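Local coordinates for fatty acid multifunctional protein (atmfp2) (PDB 2WTB) that carries out several steps of peroxisomal fatty acid beta-oxidation, hydrating long-chain enoyl-CoA esters and dehydrogenating 3-hydroxyacyl-CoA substrates during seed germination, at residues 500-505 / 632-638; 544-548 / 568-572; 672-676 / 712-716; 680-684 / 704-709. All blocks are in the same frame, centred on the assembly; numbering follows the deposited sequence.

Contact 1. Residues 500-505 / 632-638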
loop_
_atom_site.group_PDB
_atom_site.type_symbol
_atom_site.label_atom_id
_atom_site.label_comp_id
_atom_site.label_asym_id
_atom_site.label_seq_id
_atom_site.Cartn_x
_atom_site.Cartn_y
_atom_site.Cartn_z
ATOM N N ARG A 500 3.883 -18.409 -7.562
ATOM C CA ARG A 500 3.945 -18.926 -8.924
ATOM C C ARG A 500 4.437 -17.853 -9.888
ATOM O O ARG A 500 5.107 -18.143 -10.876
ATOM C CB ARG A 500 2.576 -19.434 -9.378
ATOM C CG ARG A 500 2.564 -19.889 -10.827
ATOM C CD ARG A 500 1.163 -20.200 -11.314
ATOM N NE ARG A 500 1.153 -20.499 -12.743
ATOM C CZ ARG A 500 0.052 -20.721 -13.451
ATOM N NH1 ARG A 500 -1.136 -20.679 -12.863
ATOM N NH2 ARG A 500 0.138 -20.984 -14.747
ATOM N N MET A 501 4.093 -16.609 -9.584
ATOM C CA MET A 501 4.431 -15.475 -10.426
ATOM C C MET A 501 5.939 -15.256 -10.473
ATOM O O MET A 501 6.513 -15.024 -11.538
ATOM C CB MET A 501 3.758 -14.226 -9.869
ATOM C CG MET A 501 3.278 -13.238 -10.903
ATOM S SD MET A 501 2.427 -11.872 -10.096
ATOM C CE MET A 501 1.651 -11.090 -11.502
ATOM N N PHE A 502 6.576 -15.337 -9.309
ATOM C CA PHE A 502 7.986 -14.986 -9.177
ATOM C C PHE A 502 8.931 -16.181 -9.105
ATOM O O PHE A 502 10.115 -16.020 -8.805
ATOM C CB PHE A 502 8.196 -14.087 -7.955
ATOM C CG PHE A 502 7.835 -12.651 -8.194
ATOM C CD1 PHE A 502 8.772 -11.763 -8.692
ATOM C CD2 PHE A 502 6.559 -12.190 -7.930
ATOM C CE1 PHE A 502 8.443 -10.440 -8.918
ATOM C CE2 PHE A 502 6.226 -10.869 -8.153
ATOM C CZ PHE A 502 7.169 -9.993 -8.647
ATOM N N PHE A 503 8.427 -17.379 -9.382
ATOM C CA PHE A 503 9.295 -18.550 -9.356
ATOM C C PHE A 503 10.337 -18.535 -10.483
ATOM O O PHE A 503 11.463 -18.989 -10.283
ATOM C CB PHE A 503 8.499 -19.866 -9.313
ATOM C CG PHE A 503 8.191 -20.451 -10.664
ATOM C CD1 PHE A 503 9.186 -21.048 -11.422
ATOM C CD2 PHE A 503 6.897 -20.436 -11.160
ATOM C CE1 PHE A 503 8.902 -21.593 -12.661
ATOM C CE2 PHE A 503 6.604 -20.982 -12.396
ATOM C CZ PHE A 503 7.608 -21.563 -13.146
ATOM N N PRO A 504 9.970 -18.007 -11.667
ATOM C CA PRO A 504 10.943 -17.884 -12.762
ATOM C C PRO A 504 12.034 -16.862 -12.444
ATOM O O PRO A 504 13.172 -17.006 -12.888
ATOM C CB PRO A 504 10.091 -17.385 -13.936
ATOM C CG PRO A 504 8.691 -17.745 -13.581
ATOM C CD PRO A 504 8.619 -17.606 -12.096
ATOM N N TYR A 505 11.664 -15.837 -11.684
ATOM C CA TYR A 505 12.575 -14.789 -11.235
ATOM C C TYR A 505 13.923 -15.344 -10.790
ATOM O O TYR A 505 14.957 -15.046 -11.390
ATOM C CB TYR A 505 11.907 -14.040 -10.084
ATOM C CG TYR A 505 12.666 -12.874 -9.501
ATOM C CD1 TYR A 505 12.953 -11.748 -10.261
ATOM C CD2 TYR A 505 13.046 -12.876 -8.166
ATOM C CE1 TYR A 505 13.627 -10.672 -9.714
ATOM C CE2 TYR A 505 13.716 -11.807 -7.610
ATOM C CZ TYR A 505 14.004 -10.708 -8.385
ATOM O OH TYR A 505 14.671 -9.646 -7.824
ATOM N N PHE A 632 12.812 -10.506 -15.642
ATOM C CA PHE A 632 11.448 -10.061 -15.366
ATOM C C PHE A 632 10.438 -10.404 -16.456
ATOM O O PHE A 632 9.260 -10.614 -16.172
ATOM C CB PHE A 632 11.425 -8.561 -15.073
ATOM C CG PHE A 632 11.786 -8.224 -13.663
ATOM C CD1 PHE A 632 10.854 -8.353 -12.649
ATOM C CD2 PHE A 632 13.057 -7.793 -13.343
ATOM C CE1 PHE A 632 11.186 -8.049 -11.346
ATOM C CE2 PHE A 632 13.393 -7.484 -12.038
ATOM C CZ PHE A 632 12.460 -7.613 -11.041
ATOM N N PHE A 633 10.896 -10.455 -17.702
ATOM C CA PHE A 633 10.016 -10.811 -18.807
ATOM C C PHE A 633 9.449 -12.225 -18.656
ATOM O O PHE A 633 8.285 -12.461 -18.977
ATOM C CB PHE A 633 10.729 -10.634 -20.150
ATOM C CG PHE A 633 10.753 -9.211 -20.637
ATOM C CD1 PHE A 633 10.737 -8.158 -19.736
ATOM C CD2 PHE A 633 10.804 -8.927 -21.991
ATOM C CE1 PHE A 633 10.761 -6.850 -20.178
ATOM C CE2 PHE A 633 10.831 -7.619 -22.439
ATOM C CZ PHE A 633 10.810 -6.580 -21.532
ATOM N N PRO A 634 10.268 -13.170 -18.169
ATOM C CA PRO A 634 9.728 -14.498 -17.855
ATOM C C PRO A 634 8.674 -14.437 -16.750
ATOM O O PRO A 634 7.771 -15.273 -16.723
ATOM C CB PRO A 634 10.961 -15.271 -17.379
ATOM C CG PRO A 634 12.102 -14.599 -18.053
ATOM C CD PRO A 634 11.739 -13.143 -18.078
ATOM N N VAL A 635 8.789 -13.462 -15.853
ATOM C CA VAL A 635 7.772 -13.256 -14.825
ATOM C C VAL A 635 6.489 -12.706 -15.449
ATOM O O VAL A 635 5.389 -13.132 -15.098
ATOM C CB VAL A 635 8.253 -12.311 -13.706
ATOM C CG1 VAL A 635 7.093 -11.910 -12.820
ATOM C CG2 VAL A 635 9.344 -12.975 -12.881
ATOM N N VAL A 636 6.636 -11.758 -16.371
ATOM C CA VAL A 636 5.495 -11.257 -17.127
ATOM C C VAL A 636 4.822 -12.429 -17.823
ATOM O O VAL A 636 3.601 -12.586 -17.776
ATOM C CB VAL A 636 5.917 -10.238 -18.200
ATOM C CG1 VAL A 636 4.730 -9.884 -19.091
ATOM C CG2 VAL A 636 6.502 -8.992 -17.560
ATOM N N ASN A 637 5.640 -13.255 -18.465
ATOM C CA ASN A 637 5.160 -14.435 -19.166
ATOM C C ASN A 637 4.290 -15.304 -18.262
ATOM O O ASN A 637 3.241 -15.798 -18.678
ATOM C CB ASN A 637 6.346 -15.244 -19.693
ATOM C CG ASN A 637 5.948 -16.232 -20.764
ATOM O OD1 ASN A 637 4.872 -16.129 -21.354
ATOM N ND2 ASN A 637 6.820 -17.197 -21.030
ATOM N N GLU A 638 4.731 -15.479 -17.021
ATOM C CA GLU A 638 4.031 -16.330 -16.070
ATOM C C GLU A 638 2.778 -15.638 -15.550
ATOM O O GLU A 638 1.744 -16.274 -15.347
ATOM C CB GLU A 638 4.954 -16.705 -14.910
ATOM C CG GLU A 638 4.418 -17.818 -14.028
ATOM C CD GLU A 638 4.226 -19.119 -14.784
ATOM O OE1 GLU A 638 5.062 -19.434 -15.657
ATOM O OE2 GLU A 638 3.240 -19.831 -14.501
#

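Contact 2. Residues 544-548 / 568-572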
loop_
_atom_site.group_PDB
_atom_site.type_symbol
_atom_site.label_atom_id
_atom_site.label_comp_id
_atom_site.label_asym_id
_atom_site.label_seq_id
_atom_site.Cartn_x
_atom_site.Cartn_y
_atom_site.Cartn_z
ATOM N N PHE A 544 18.009 -20.606 2.357
ATOM C CA PHE A 544 18.171 -21.619 1.319
ATOM C C PHE A 544 17.185 -22.773 1.482
ATOM O O PHE A 544 16.646 -23.282 0.499
ATOM C CB PHE A 544 19.608 -22.146 1.306
ATOM C CG PHE A 544 20.618 -21.141 0.830
ATOM C CD1 PHE A 544 21.031 -20.110 1.657
ATOM C CD2 PHE A 544 21.157 -21.230 -0.442
ATOM C CE1 PHE A 544 21.960 -19.185 1.221
ATOM C CE2 PHE A 544 22.086 -20.308 -0.882
ATOM C CZ PHE A 544 22.489 -19.285 -0.051
ATOM N N GLY A 545 16.949 -23.179 2.726
ATOM C CA GLY A 545 16.037 -24.271 3.011
ATOM C C GLY A 545 14.615 -23.979 2.576
ATOM O O GLY A 545 13.905 -24.866 2.104
ATOM N N VAL A 546 14.198 -22.727 2.737
ATOM C CA VAL A 546 12.851 -22.308 2.368
ATOM C C VAL A 546 12.733 -22.077 0.867
ATOM O O VAL A 546 11.820 -22.588 0.218
ATOM C CB VAL A 546 12.449 -21.015 3.096
ATOM C CG1 VAL A 546 11.060 -20.573 2.664
ATOM C CG2 VAL A 546 12.507 -21.217 4.601
ATOM N N ALA A 547 13.665 -21.299 0.323
ATOM C CA ALA A 547 13.666 -20.970 -1.096
ATOM C C ALA A 547 13.684 -22.224 -1.961
ATOM O O ALA A 547 13.056 -22.270 -3.018
ATOM C CB ALA A 547 14.850 -20.078 -1.432
ATOM N N ILE A 548 14.404 -23.243 -1.505
ATOM C CA ILE A 548 14.526 -24.481 -2.262
ATOM C C ILE A 548 13.316 -25.386 -2.041
ATOM O O ILE A 548 13.005 -26.233 -2.876
ATOM C CB ILE A 548 15.821 -25.241 -1.903
ATOM C CG1 ILE A 548 16.190 -26.227 -3.014
ATOM C CG2 ILE A 548 15.677 -25.950 -0.564
ATOM C CD1 ILE A 548 17.454 -27.010 -2.736
ATOM N N ILE A 568 22.415 -23.901 -5.100
ATOM C CA ILE A 568 21.982 -23.875 -3.706
ATOM C C ILE A 568 22.260 -25.186 -2.967
ATOM O O ILE A 568 22.887 -25.177 -1.908
ATOM C CB ILE A 568 20.491 -23.502 -3.568
ATOM C CG1 ILE A 568 20.286 -22.015 -3.852
ATOM C CG2 ILE A 568 19.982 -23.845 -2.178
ATOM C CD1 ILE A 568 18.875 -21.537 -3.597
ATOM N N PRO A 569 21.791 -26.319 -3.520
ATOM C CA PRO A 569 22.007 -27.610 -2.856
ATOM C C PRO A 569 23.477 -27.854 -2.518
ATOM O O PRO A 569 23.787 -28.267 -1.401
ATOM C CB PRO A 569 21.529 -28.620 -3.902
ATOM C CG PRO A 569 20.511 -27.878 -4.689
ATOM C CD PRO A 569 21.017 -26.466 -4.764
ATOM N N LEU A 570 24.363 -27.595 -3.473
ATOM C CA LEU A 570 25.794 -27.792 -3.264
ATOM C C LEU A 570 26.319 -26.942 -2.109
ATOM O O LEU A 570 27.282 -27.317 -1.439
ATOM C CB LEU A 570 26.572 -27.482 -4.544
ATOM C CG LEU A 570 26.416 -28.485 -5.687
ATOM C CD1 LEU A 570 27.024 -27.941 -6.970
ATOM C CD2 LEU A 570 27.042 -29.819 -5.317
ATOM N N MET A 571 25.686 -25.795 -1.883
ATOM C CA MET A 571 26.076 -24.913 -0.791
ATOM C C MET A 571 25.554 -25.443 0.539
ATOM O O MET A 571 26.231 -25.353 1.564
ATOM C CB MET A 571 25.549 -23.497 -1.029
ATOM C CG MET A 571 26.069 -22.842 -2.295
ATOM S SD MET A 571 25.402 -21.184 -2.527
ATOM C CE MET A 571 26.001 -20.370 -1.048
ATOM N N GLN A 572 24.344 -25.991 0.512
ATOM C CA GLN A 572 23.714 -26.529 1.714
ATOM C C GLN A 572 24.484 -27.727 2.262
ATOM O O GLN A 572 24.677 -27.849 3.470
ATOM C CB GLN A 572 22.264 -26.923 1.428
ATOM C CG GLN A 572 21.354 -25.752 1.106
ATOM C CD GLN A 572 19.981 -26.196 0.644
ATOM O OE1 GLN A 572 19.813 -27.307 0.140
ATOM N NE2 GLN A 572 18.990 -25.328 0.810
#

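Contact 3. Residues 672-676 / 712-716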
loop_
_atom_site.group_PDB
_atom_site.type_symbol
_atom_site.label_atom_id
_atom_site.label_comp_id
_atom_site.label_asym_id
_atom_site.label_seq_id
_atom_site.Cartn_x
_atom_site.Cartn_y
_atom_site.Cartn_z
ATOM N N MET A 672 2.198 -6.205 -14.362
ATOM C CA MET A 672 1.399 -6.174 -15.584
ATOM C C MET A 672 1.315 -4.768 -16.167
ATOM O O MET A 672 1.457 -4.582 -17.375
ATOM C CB MET A 672 -0.003 -6.736 -15.338
ATOM C CG MET A 672 -0.027 -8.213 -14.971
ATOM S SD MET A 672 0.390 -9.308 -16.344
ATOM C CE MET A 672 -1.015 -9.045 -17.423
ATOM N N PHE A 673 1.086 -3.780 -15.309
ATOM C CA PHE A 673 1.073 -2.386 -15.743
ATOM C C PHE A 673 2.405 -2.014 -16.392
ATOM O O PHE A 673 2.447 -1.246 -17.354
ATOM C CB PHE A 673 0.784 -1.458 -14.562
ATOM C CG PHE A 673 0.732 -0.002 -14.930
ATOM C CD1 PHE A 673 -0.479 0.623 -15.169
ATOM C CD2 PHE A 673 1.896 0.746 -15.031
ATOM C CE1 PHE A 673 -0.530 1.966 -15.504
ATOM C CE2 PHE A 673 1.850 2.087 -15.369
ATOM C CZ PHE A 673 0.637 2.697 -15.603
ATOM N N TRP A 674 3.490 -2.568 -15.857
ATOM C CA TRP A 674 4.830 -2.309 -16.369
ATOM C C TRP A 674 5.028 -2.997 -17.713
ATOM O O TRP A 674 5.604 -2.423 -18.635
ATOM C CB TRP A 674 5.882 -2.785 -15.362
ATOM C CG TRP A 674 7.299 -2.661 -15.838
ATOM C CD1 TRP A 674 8.016 -1.509 -15.986
ATOM C CD2 TRP A 674 8.180 -3.730 -16.211
ATOM N NE1 TRP A 674 9.281 -1.793 -16.436
ATOM C CE2 TRP A 674 9.409 -3.149 -16.582
ATOM C CE3 TRP A 674 8.046 -5.121 -16.273
ATOM C CZ2 TRP A 674 10.498 -3.909 -17.006
ATOM C CZ3 TRP A 674 9.129 -5.875 -16.695
ATOM C CH2 TRP A 674 10.340 -5.267 -17.057
ATOM N N ALA A 675 4.536 -4.228 -17.819
ATOM C CA ALA A 675 4.627 -4.991 -19.061
ATOM C C ALA A 675 4.008 -4.231 -20.231
ATOM O O ALA A 675 4.597 -4.152 -21.307
ATOM C CB ALA A 675 3.966 -6.358 -18.900
ATOM N N ASP A 676 2.817 -3.679 -20.018
ATOM C CA ASP A 676 2.160 -2.883 -21.049
ATOM C C ASP A 676 2.845 -1.533 -21.220
ATOM O O ASP A 676 2.689 -0.869 -22.246
ATOM C CB ASP A 676 0.681 -2.691 -20.725
ATOM C CG ASP A 676 -0.173 -3.852 -21.198
ATOM O OD1 ASP A 676 -1.271 -4.054 -20.637
ATOM O OD2 ASP A 676 0.258 -4.561 -22.132
ATOM N N VAL A 712 -1.533 -5.585 -28.961
ATOM C CA VAL A 712 -2.601 -5.178 -28.052
ATOM C C VAL A 712 -2.146 -5.229 -26.594
ATOM O O VAL A 712 -1.104 -5.803 -26.280
ATOM C CB VAL A 712 -3.852 -6.059 -28.228
ATOM C CG1 VAL A 712 -4.444 -5.870 -29.618
ATOM C CG2 VAL A 712 -3.510 -7.519 -27.987
ATOM N N LEU A 713 -2.935 -4.629 -25.706
ATOM C CA LEU A 713 -2.588 -4.579 -24.288
ATOM C C LEU A 713 -2.800 -5.926 -23.602
ATOM O O LEU A 713 -3.770 -6.630 -23.881
ATOM C CB LEU A 713 -3.388 -3.490 -23.568
ATOM C CG LEU A 713 -3.304 -2.079 -24.151
ATOM C CD1 LEU A 713 -4.294 -1.911 -25.298
ATOM C CD2 LEU A 713 -3.557 -1.041 -23.072
ATOM N N LEU A 714 -1.886 -6.275 -22.702
ATOM C CA LEU A 714 -1.945 -7.552 -22.000
ATOM C C LEU A 714 -2.895 -7.500 -20.808
ATOM O O LEU A 714 -3.468 -8.515 -20.415
ATOM C CB LEU A 714 -0.549 -7.969 -21.529
ATOM C CG LEU A 714 0.511 -8.201 -22.607
ATOM C CD1 LEU A 714 1.847 -8.562 -21.974
ATOM C CD2 LEU A 714 0.064 -9.282 -23.576
ATOM N N SER A 715 -3.051 -6.314 -20.232
ATOM C CA SER A 715 -3.876 -6.146 -19.043
ATOM C C SER A 715 -5.360 -6.129 -19.392
ATOM O O SER A 715 -6.215 -6.179 -18.509
ATOM C CB SER A 715 -3.489 -4.867 -18.296
ATOM O OG SER A 715 -2.181 -4.967 -17.761
ATOM N N ALA A 716 -5.655 -6.058 -20.686
ATOM C CA ALA A 716 -7.033 -6.074 -21.158
ATOM C C ALA A 716 -7.735 -7.349 -20.701
ATOM O O ALA A 716 -7.130 -8.422 -20.683
ATOM C CB ALA A 716 -7.078 -5.955 -22.673
#

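Contact 4. Residues 680-684 / 704-709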
loop_
_atom_site.group_PDB
_atom_site.type_symbol
_atom_site.label_atom_id
_atom_site.label_comp_id
_atom_site.label_asym_id
_atom_site.label_seq_id
_atom_site.Cartn_x
_atom_site.Cartn_y
_atom_site.Cartn_z
ATOM N N SER A 680 3.629 -5.190 -25.455
ATOM C CA SER A 680 3.565 -6.639 -25.609
ATOM C C SER A 680 4.387 -7.117 -26.802
ATOM O O SER A 680 5.066 -8.140 -26.726
ATOM C CB SER A 680 2.115 -7.098 -25.758
ATOM O OG SER A 680 1.521 -6.539 -26.916
ATOM N N LYS A 681 4.321 -6.374 -27.902
ATOM C CA LYS A 681 5.040 -6.744 -29.116
ATOM C C LYS A 681 6.543 -6.845 -28.860
ATOM O O LYS A 681 7.204 -7.761 -29.348
ATOM C CB LYS A 681 4.748 -5.748 -30.241
ATOM C CG LYS A 681 5.087 -6.266 -31.630
ATOM C CD LYS A 681 4.378 -5.462 -32.706
ATOM C CE LYS A 681 4.480 -6.147 -34.059
ATOM N NZ LYS A 681 3.648 -5.468 -35.090
ATOM N N TYR A 682 7.075 -5.900 -28.090
ATOM C CA TYR A 682 8.479 -5.930 -27.699
ATOM C C TYR A 682 8.772 -7.148 -26.825
ATOM O O TYR A 682 9.596 -7.992 -27.177
ATOM C CB TYR A 682 8.849 -4.651 -26.949
ATOM C CG TYR A 682 10.290 -4.599 -26.492
ATOM C CD1 TYR A 682 11.256 -3.949 -27.251
ATOM C CD2 TYR A 682 10.683 -5.195 -25.301
ATOM C CE1 TYR A 682 12.574 -3.897 -26.835
ATOM C CE2 TYR A 682 11.998 -5.150 -24.879
ATOM C CZ TYR A 682 12.940 -4.499 -25.650
ATOM O OH TYR A 682 14.250 -4.453 -25.232
ATOM N N ILE A 683 8.093 -7.229 -25.684
ATOM C CA ILE A 683 8.262 -8.345 -24.756
ATOM C C ILE A 683 8.152 -9.691 -25.471
ATOM O O ILE A 683 8.913 -10.615 -25.193
ATOM C CB ILE A 683 7.230 -8.286 -23.608
ATOM C CG1 ILE A 683 7.398 -6.995 -22.807
ATOM C CG2 ILE A 683 7.369 -9.496 -22.695
ATOM C CD1 ILE A 683 6.488 -6.898 -21.602
ATOM N N TYR A 684 7.199 -9.790 -26.393
ATOM C CA TYR A 684 7.015 -11.000 -27.183
ATOM C C TYR A 684 8.230 -11.265 -28.065
ATOM O O TYR A 684 8.867 -12.313 -27.961
ATOM C CB TYR A 684 5.752 -10.885 -28.039
ATOM C CG TYR A 684 5.564 -12.002 -29.044
ATOM C CD1 TYR A 684 5.379 -13.315 -28.628
ATOM C CD2 TYR A 684 5.553 -11.740 -30.408
ATOM C CE1 TYR A 684 5.202 -14.336 -29.543
ATOM C CE2 TYR A 684 5.374 -12.756 -31.329
ATOM C CZ TYR A 684 5.199 -14.052 -30.892
ATOM O OH TYR A 684 5.020 -15.066 -31.807
ATOM N N LEU A 704 0.333 -14.537 -24.266
ATOM C CA LEU A 704 1.257 -13.446 -24.555
ATOM C C LEU A 704 1.549 -13.353 -26.049
ATOM O O LEU A 704 1.559 -12.265 -26.623
ATOM C CB LEU A 704 2.563 -13.625 -23.777
ATOM C CG LEU A 704 3.434 -12.384 -23.552
ATOM C CD1 LEU A 704 4.568 -12.701 -22.590
ATOM C CD2 LEU A 704 3.981 -11.827 -24.858
ATOM N N ALA A 705 1.788 -14.502 -26.670
ATOM C CA ALA A 705 2.124 -14.550 -28.088
ATOM C C ALA A 705 1.013 -13.967 -28.955
ATOM O O ALA A 705 1.257 -13.097 -29.791
ATOM C CB ALA A 705 2.437 -15.979 -28.510
ATOM N N GLU A 706 -0.209 -14.448 -28.747
ATOM C CA GLU A 706 -1.345 -14.027 -29.558
ATOM C C GLU A 706 -1.603 -12.528 -29.416
ATOM O O GLU A 706 -1.974 -11.860 -30.381
ATOM C CB GLU A 706 -2.595 -14.821 -29.175
ATOM C CG GLU A 706 -3.432 -15.286 -30.360
ATOM C CD GLU A 706 -4.076 -14.143 -31.121
ATOM O OE1 GLU A 706 -4.406 -13.116 -30.491
ATOM O OE2 GLU A 706 -4.258 -14.276 -32.351
ATOM N N ARG A 707 -1.397 -12.004 -28.211
ATOM C CA ARG A 707 -1.614 -10.583 -27.954
ATOM C C ARG A 707 -0.432 -9.727 -28.393
ATOM O O ARG A 707 -0.610 -8.599 -28.851
ATOM C CB ARG A 707 -1.912 -10.336 -26.474
ATOM C CG ARG A 707 -3.313 -10.729 -26.054
ATOM C CD ARG A 707 -3.688 -10.095 -24.725
ATOM N NE ARG A 707 -5.092 -10.322 -24.392
ATOM C CZ ARG A 707 -5.712 -9.760 -23.362
ATOM N NH1 ARG A 707 -5.053 -8.936 -22.561
ATOM N NH2 ARG A 707 -6.991 -10.020 -23.131
ATOM N N GLY A 708 0.773 -10.267 -28.247
ATOM C CA GLY A 708 1.982 -9.543 -28.593
ATOM C C GLY A 708 2.075 -9.226 -30.073
ATOM O O GLY A 708 2.475 -8.128 -30.460
ATOM N N SER A 709 1.705 -10.195 -30.904
ATOM C CA SER A 709 1.756 -10.024 -32.349
ATOM C C SER A 709 0.839 -8.897 -32.810
ATOM O O SER A 709 1.204 -8.103 -33.676
ATOM C CB SER A 709 1.374 -11.328 -33.049
ATOM O OG SER A 709 2.220 -12.386 -32.635
#

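Contact 1. Residues 500-505 / 632-638
The F502 ring has CG1 of V635 over one face and CE1 of F632 at its edge, so a branched aliphatic and an aromatic meet it from different sides. F632 in turn takes CD1 of Y505 over one of its faces, toward the rim. These two side chains run side by side, but their planes are 53° apart and the pair is an oblique one, closest at Y505 CE1 and F632 CZ (3.5 Å). The F503 ring bears the CD of its neighbour P504 on one face, stacks with F554, and is met obliquely by the E638 carboxylate, CD lying 3.9 Å from F503 CE2.

Helices 498-514 and 624-644 pack nearly antiparallel here, the first belonging to the C-terminal domain of the 3-hydroxyacyl-CoA dehydrogenase family. Both carry a proline at a kink, and P504 CB meets P634 CB at 4.1 Å. E638 is a knob in the hole between R500, M501, F503 and P504. A bend at chi2 (62°) turns its carboxylate toward R500, whose extended chain brings NE to OE2 at 2.8 Å. That salt bridge uses the anti lone pair, with the oxygen tilted 18° from the guanidinium plane; NH2 adds a weak bond to OE2.

R561 shares OE2 with R500, R641 pairs with OE1, and these charges would tend to keep the buried carboxylate ionised. Replacing E638 by an alanine would probably leave R500, R561 and R641 without the carboxylate they share, R500 keeping E645 on NH1, and open a gap beside the F503 ring. V635 fills the middle, CG1 against M501 O (3.4 Å).

Contact 2. Residues 544-548 / 568-572
M571 meets F544 in a Met-aromatic contact that is neither over the face nor squarely at the edge: the sulfur stands 61° off the ring normal, with SD 3.8 Å from F544 CE2. A bend at the last torsion of M571 (chi3 60°) folds the methyl back along the same part of the ring, bringing CE to 3.8 Å from F544 CZ. A flexible thioether suits this place because it can follow the outline of a ring that it does not cover.

The ring's edge is occupied by I568, whose CG2 lies 3.4 Å from F544 CD2. Around this cluster, the start of helix 544-557 packs against the short helix 567-572, which follows it in the C-terminal domain of the 3-hydroxyacyl-CoA dehydrogenase family. The two run roughly antiparallel, yet the segment axes stay 10.6 Å apart, so long side chains have to span the distance. I568 also leans on C539 of helix 535-542.

At the other end, I548 sends its extended chain across to the proline ring, CD1 lying 3.7 Å from P569 CG. Q572 comes the opposite way, with NE2 3.1 Å from F544 O and its aliphatic CG beside F544 CB. The carbonyl of F544 accepts the helical bond from I548 N at 3.0 Å. The Q572 oxygen OE1 lies 3.7 Å from I548 CD1, on a surface where a polar amide is readily accommodated.

Contact 3. Residues 672-676 / 712-716
D676, near the end of helix 671-678, holds the loop at L714 and S715 with its carboxylate, the chief element of a helix-to-loop packing that fastens the chain's C-terminal tail to the helical part of the protein. That tail leads on toward S723, R724 and L725, the probable peroxisomal targeting signal. Both carboxylate oxygens are used. OD2 receives the L714 N-H at 2.8 Å on its syn lone pair, in a bond that is almost straight (178°). OD1 takes two donors: S715 N at 2.9 Å, on the syn side and slightly out of the plane, and S715 OG at 3.2 Å, from above the carboxylate plane. With CG anti to its own carbonyl carbon (chi1 -85°), the short aspartate side chain sends its carboxylate toward the loop, and the bonds to both oxygens then fix its rotation. An alanine here would take away the acceptors, and the N-H groups of L714 and S715 would probably lose their mates and the loop be set freer to move.

L714 puts its apolar side chain into the cleft next to this polar grip. The small A675 offers its CB methyl to L714 CD1 at 4.3 Å, and C640 of helix 624-644 and R707 of helix 702-710 flank the leucine further. M672, a turn before D676, bends at chi2 and chi3 and so folds its methyl over the loop. S715 OG lies 3.7 Å from M672 CB, and M672 CE comes to 3.9 Å from L714 O.

Contact 4. Residues 680-684 / 704-709
G708 lies against Y684 and S680 where the two helices come closest, its CA only 4.2 Å from K681 CA. Any side chain here would point toward helix 680-694, and a CB would run into Y684 CB. The absence of one also admits S680, whose OG rests 3.5 Å from G708 CA while hydrogen-bonding to V712 O. G708 O faces K681 CA at 3.2 Å in a CA-H...O contact.

Y684 is the other half of the tight region. Its CG is anti to the backbone N (chi1 172°), which carries the ring across helix 702-710, where it sits as a knob among L704, A705, G708 and S709. A705 O lies over the centre of one ring face, and A705 CB touches Y684 CE1 at 3.4 Å. L704 CD2 packs against Y684 CB (3.8 Å), and its other methyl meets I683 CG2.

Here the consecutive helices 680-694 and 702-710 pack closely at a glycine, their segments making an angle of 126° in the helical C-terminal part of the chain. Toward solvent the contact thins out. K681 extends its chain past the second helix, CE lying 3.8 Å from S709 O, as suits a lysine that keeps its charge in water. S709 borders both parts: its OG bonds back to A705 O (3.1 Å), opposite the S709 N-H across the carbonyl plane, and lies 3.4 Å from Y684 CE2.

From the N terminus, 500-505 comes first and opens the long loop that contact 1 closes only at 632-638, tying the dehydrogenase C-terminal domain to helix 624-644. Contact 2 lies wholly within that loop as a local pairing of its own, its centre about 20 Å from that of contact 1 and not touching it. Contact 3 opens after contact 1 has closed, running from 672-676 to the tail at 712-716, and contact 4 falls within its span; no two loops cross. Helix 624-644 unites the later contacts: F633 packs on W674 and I683, and V636 on A675. Contact 4 is joined to contact 3 through R707, whose NH1 probably hydrogen-bonds to A716 O.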